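Local coordinates for RNA-dependent RNA polymerase (Qualyub virus, PDB 6DX1), which probably removes ubiquitin from conjugated proteins through its viral OTU domain, a cysteine protease fold and the portion of the polymerase described here, at residues A[56-59]-A[60-64]; A[65-68]-A[69-73]. All coordinates share one frame; numbering follows the deposited sequence.

Overall arrangement
Interaction 1 and interaction 2 follow each other along helix 57-70 of the OTU-like cysteine protease fold, their centres about 14 Å apart. Residues 56-64 form its first turns, from the N-cap Gly-56; residues 65-73 form its last turns and the exit into a 3-10 segment. Interaction 2 lies farther out, its centre about 17 Å from that of the chain against about 13 Å. In each, one side is buried against helix 101-111, joined by helix 41-51 in interaction 1 and helix 85-92 in interaction 2; Glu-59, Glu-66 and Glu-69 lie on the exposed side. Interaction 1 adds a lysine chain at an indole edge and one weak amide-carboxylate bond, interaction 2 an amide stacked on an aromatic ring.

Interaction 1 (A[56-59]-A[60-64]); sequences GWIE and VKNMC
Lys-61 N, Asn-62 N and Met-63 N bond to the carbonyl oxygens of Trp-57, Ile-58 and Glu-59, the i to i+4 ladder of an alpha-helix; the bond from Asn-62 N to Ile-58 O, at 2.8 Å, is the shortest. The rung from Val-60 N back to Gly-56 O, the N-cap carbonyl, is weak at 3.4 Å. Trp-57 and Lys-61 run side by side in the same direction, and Lys-61 CD lies at the edge of the indole, 4.1 Å from Trp-57 CD1. The lysine chain then bends at chi3 (73°), and NZ bonds to Ser-92 O, while Arg-44 makes a cation-pi contact with the indole. This is the opening of helix 57-70 in the OTU-like fold, set against helix 41-51 through Val-60 and Lys-61 on Phe-43. On the outer side Glu-59 bends back at chi2 (-46°), and its OE2 takes a weak but nearly straight bond from Asn-62 ND2 at 3.4 Å, the carboxylate and amide planes turned 65° apart. Asn-62 OD1 accepts from Arg-65 NH2, so both ends of the amide have a partner. Beside it, Ile-58 CG2 comes within 3.9 Å of Asn-62 ND2. Met-63 CE comes to 3.6 Å from Glu-59 O, while the methionine side chain also packs on Leu-107 and Leu-110 of helix 101-111.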
loop_
_atom_site.group_PDB
_atom_site.type_symbol
_atom_site.label_atom_id
_atom_site.label_comp_id
_atom_site.label_asym_id
_atom_site.label_seq_id
_atom_site.Cartn_x
_atom_site.Cartn_y
_atom_site.Cartn_z
ATOM N N GLY A 56 12.137 -8.247 -5.886
ATOM C CA GLY A 56 11.556 -7.730 -7.106
ATOM C C GLY A 56 10.944 -6.346 -6.978
ATOM O O GLY A 56 10.066 -5.996 -7.764
ATOM N N TRP A 57 11.416 -5.526 -6.033
ATOM C CA TRP A 57 10.788 -4.219 -5.831
ATOM C C TRP A 57 10.872 -3.325 -7.065
ATOM O O TRP A 57 9.970 -2.510 -7.285
ATOM C CB TRP A 57 11.397 -3.518 -4.603
ATOM C CG TRP A 57 12.631 -2.734 -4.909
ATOM C CD1 TRP A 57 12.701 -1.423 -5.305
ATOM C CD2 TRP A 57 13.973 -3.208 -4.853
ATOM N NE1 TRP A 57 14.008 -1.061 -5.506
ATOM C CE2 TRP A 57 14.809 -2.139 -5.226
ATOM C CE3 TRP A 57 14.551 -4.436 -4.517
ATOM C CZ2 TRP A 57 16.196 -2.262 -5.288
ATOM C CZ3 TRP A 57 15.931 -4.553 -4.579
ATOM C CH2 TRP A 57 16.734 -3.472 -4.960
ATOM N N ILE A 58 11.931 -3.445 -7.887
ATOM C CA ILE A 58 12.022 -2.622 -9.095
ATOM C C ILE A 58 10.896 -2.956 -10.065
ATOM O O ILE A 58 10.338 -2.070 -10.723
ATOM C CB ILE A 58 13.397 -2.786 -9.771
ATOM C CG1 ILE A 58 14.488 -2.213 -8.873
ATOM C CG2 ILE A 58 13.403 -2.071 -11.134
ATOM C CD1 ILE A 58 14.463 -0.713 -8.791
ATOM N N GLU A 59 10.555 -4.239 -10.187
ATOM C CA GLU A 59 9.451 -4.602 -11.069
ATOM C C GLU A 59 8.140 -3.986 -10.604
ATOM O O GLU A 59 7.277 -3.673 -11.432
ATOM C CB GLU A 59 9.314 -6.117 -11.156
ATOM C CG GLU A 59 10.457 -6.800 -11.901
ATOM C CD GLU A 59 10.822 -6.117 -13.211
ATOM O OE1 GLU A 59 12.036 -6.039 -13.509
ATOM O OE2 GLU A 59 9.909 -5.653 -13.939
ATOM N N VAL A 60 7.962 -3.826 -9.292
ATOM C CA VAL A 60 6.756 -3.159 -8.808
ATOM C C VAL A 60 6.780 -1.690 -9.201
ATOM O O VAL A 60 5.764 -1.138 -9.643
ATOM C CB VAL A 60 6.597 -3.335 -7.285
ATOM C CG1 VAL A 60 5.286 -2.697 -6.809
ATOM C CG2 VAL A 60 6.625 -4.808 -6.904
ATOM N N LYS A 61 7.934 -1.026 -9.052
ATOM C CA LYS A 61 8.033 0.363 -9.498
ATOM C C LYS A 61 7.734 0.464 -10.985
ATOM O O LYS A 61 7.003 1.363 -11.420
ATOM C CB LYS A 61 9.424 0.934 -9.191
ATOM C CG LYS A 61 9.772 0.906 -7.711
ATOM C CD LYS A 61 11.043 1.689 -7.382
ATOM C CE LYS A 61 10.804 3.193 -7.477
ATOM N NZ LYS A 61 11.996 3.969 -7.051
ATOM N N ASN A 62 8.264 -0.483 -11.771
ATOM C CA ASN A 62 8.033 -0.502 -13.214
ATOM C C ASN A 62 6.549 -0.632 -13.540
ATOM O O ASN A 62 6.036 0.062 -14.425
ATOM C CB ASN A 62 8.794 -1.665 -13.858
ATOM C CG ASN A 62 10.274 -1.402 -14.002
ATOM O OD1 ASN A 62 10.727 -0.257 -13.977
ATOM N ND2 ASN A 62 11.044 -2.478 -14.170
ATOM N N MET A 63 5.848 -1.551 -12.870
ATOM C CA MET A 63 4.454 -1.781 -13.239
ATOM C C MET A 63 3.584 -0.593 -12.852
ATOM O O MET A 63 2.596 -0.306 -13.533
ATOM C CB MET A 63 3.925 -3.083 -12.620
ATOM C CG MET A 63 3.749 -3.067 -11.115
ATOM S SD MET A 63 3.159 -4.655 -10.459
ATOM C CE MET A 63 4.450 -5.783 -10.992
ATOM N N CYS A 64 3.956 0.132 -11.796
ATOM C CA CYS A 64 3.235 1.358 -11.449
ATOM C C CYS A 64 3.396 2.420 -12.531
ATOM O O CYS A 64 2.422 3.072 -12.922
ATOM C CB CYS A 64 3.726 1.900 -10.105
ATOM S SG CYS A 64 3.163 0.924 -8.686
#

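Interaction 2 (A[65-68]-A[69-73]); sequences REFA and ETNWD
Phe-67 and Asn-71 carry this contact, where helix 57-70 of the OTU-like fold ends and the chain passes into a 3-10 segment. Backbone bonds come first: Glu-69 N to Arg-65 O, Thr-70 N to Glu-66 O, and Asn-71 N to Phe-67 O at 2.8 Å, with Asn-71 the first residue to leave helical backbone angles. Glu-66 O also takes a weak second bond from Glu-69 N. The aromatic contact is a CH-pi interaction: Asn-71 CB sits over one face of the Phe-67 ring, 3.6 Å from its centroid. The amide continues nearly parallel to the ring (planes 11° apart) but displaced toward the CE1 rim, where Asn-71 CG is 3.3 Å from Phe-67 CE1. Phe-67 chi1 of -167° sets CG opposite the backbone N and carries the ring outward from the helix, one turn from Asn-71; the ring also packs on Ile-106 and Leu-110 of helix 101-111. The apolar touch is Ala-68 CB on Trp-72 CE3 at 4.2 Å. Separately, the carbonyl oxygen of Ala-68 lies near the plane of the Trp-72 indole, at its edge, and the indole also meets the His-79 ring. Polar side-chain bonds should restrict turning of the Asn-71 amide: ND2 bonds to Glu-74 OE2, and the Thr-70 hydroxyl OG1, 2.6 Å from Asn-71 OD1, donates in plane to one of that oxygen's lone pairs.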
loop_
_atom_site.group_PDB
_atom_site.type_symbol
_atom_site.label_atom_id
_atom_site.label_comp_id
_atom_site.label_asym_id
_atom_site.label_seq_id
_atom_site.Cartn_x
_atom_site.Cartn_y
_atom_site.Cartn_z
ATOM N N ARG A 65 4.626 2.619 -13.014
ATOM C CA ARG A 65 4.845 3.597 -14.073
ATOM C C ARG A 65 4.077 3.219 -15.327
ATOM O O ARG A 65 3.493 4.085 -15.993
ATOM C CB ARG A 65 6.339 3.709 -14.376
ATOM C CG ARG A 65 7.110 4.501 -13.351
ATOM C CD ARG A 65 8.563 4.690 -13.778
ATOM N NE ARG A 65 9.366 3.485 -13.602
ATOM C CZ ARG A 65 10.097 3.223 -12.520
ATOM N NH1 ARG A 65 10.128 4.086 -11.511
ATOM N NH2 ARG A 65 10.802 2.102 -12.445
ATOM N N GLU A 66 4.051 1.926 -15.658
ATOM C CA GLU A 66 3.377 1.491 -16.876
ATOM C C GLU A 66 1.871 1.691 -16.785
ATOM O O GLU A 66 1.239 2.113 -17.760
ATOM C CB GLU A 66 3.707 0.032 -17.173
ATOM C CG GLU A 66 5.075 -0.124 -17.818
ATOM C CD GLU A 66 5.656 -1.504 -17.645
ATOM O OE1 GLU A 66 6.857 -1.684 -17.955
ATOM O OE2 GLU A 66 4.917 -2.419 -17.211
ATOM N N PHE A 67 1.271 1.385 -15.627
ATOM C CA PHE A 67 -0.165 1.607 -15.476
ATOM C C PHE A 67 -0.497 3.094 -15.490
ATOM O O PHE A 67 -1.559 3.494 -15.986
ATOM C CB PHE A 67 -0.672 0.956 -14.189
ATOM C CG PHE A 67 -2.173 0.854 -14.108
ATOM C CD1 PHE A 67 -2.858 -0.083 -14.865
ATOM C CD2 PHE A 67 -2.892 1.685 -13.259
ATOM C CE1 PHE A 67 -4.248 -0.195 -14.782
ATOM C CE2 PHE A 67 -4.279 1.578 -13.172
ATOM C CZ PHE A 67 -4.952 0.638 -13.936
ATOM N N ALA A 68 0.384 3.931 -14.943
ATOM C CA ALA A 68 0.159 5.369 -15.031
ATOM C C ALA A 68 0.089 5.816 -16.487
ATOM O O ALA A 68 -0.716 6.689 -16.839
ATOM C CB ALA A 68 1.258 6.126 -14.286
ATOM N N GLU A 69 0.915 5.218 -17.349
ATOM C CA GLU A 69 0.917 5.591 -18.763
ATOM C C GLU A 69 -0.314 5.065 -19.493
ATOM O O GLU A 69 -0.935 5.794 -20.276
ATOM C CB GLU A 69 2.193 5.087 -19.433
ATOM C CG GLU A 69 3.411 5.843 -19.024
ATOM C CD GLU A 69 4.655 5.011 -19.109
ATOM O OE1 GLU A 69 5.541 5.264 -18.274
ATOM O OE2 GLU A 69 4.749 4.108 -19.986
ATOM N N THR A 70 -0.697 3.812 -19.247
ATOM C CA THR A 70 -1.765 3.204 -20.030
ATOM C C THR A 70 -3.151 3.558 -19.503
ATOM O O THR A 70 -4.129 3.500 -20.260
ATOM C CB THR A 70 -1.598 1.680 -20.061
ATOM O OG1 THR A 70 -1.675 1.158 -18.727
ATOM C CG2 THR A 70 -0.244 1.300 -20.673
ATOM N N ASN A 71 -3.254 3.923 -18.229
ATOM C CA ASN A 71 -4.542 4.072 -17.563
ATOM C C ASN A 71 -4.595 5.363 -16.755
ATOM O O ASN A 71 -5.251 5.424 -15.710
ATOM C CB ASN A 71 -4.831 2.863 -16.669
ATOM C CG ASN A 71 -5.093 1.594 -17.463
ATOM O OD1 ASN A 71 -4.191 1.046 -18.102
ATOM N ND2 ASN A 71 -6.332 1.115 -17.420
ATOM N N TRP A 72 -3.922 6.409 -17.242
ATOM C CA TRP A 72 -3.827 7.671 -16.511
ATOM C C TRP A 72 -5.193 8.194 -16.087
ATOM O O TRP A 72 -5.345 8.728 -14.979
ATOM C CB TRP A 72 -3.115 8.710 -17.377
ATOM C CG TRP A 72 -2.889 10.029 -16.717
ATOM C CD1 TRP A 72 -3.516 11.213 -17.011
ATOM C CD2 TRP A 72 -1.956 10.322 -15.669
ATOM N NE1 TRP A 72 -3.034 12.216 -16.207
ATOM C CE2 TRP A 72 -2.070 11.699 -15.381
ATOM C CE3 TRP A 72 -1.029 9.557 -14.952
ATOM C CZ2 TRP A 72 -1.304 12.324 -14.394
ATOM C CZ3 TRP A 72 -0.265 10.180 -13.974
ATOM C CH2 TRP A 72 -0.410 11.550 -13.706
ATOM N N ASP A 73 -6.203 8.031 -16.946
ATOM C CA ASP A 73 -7.515 8.612 -16.686
ATOM C C ASP A 73 -8.180 8.046 -15.440
ATOM O O ASP A 73 -9.077 8.692 -14.891
ATOM C CB ASP A 73 -8.443 8.397 -17.885
ATOM C CG ASP A 73 -8.123 9.317 -19.043
ATOM O OD1 ASP A 73 -7.405 10.321 -18.834
ATOM O OD2 ASP A 73 -8.594 9.036 -20.167
#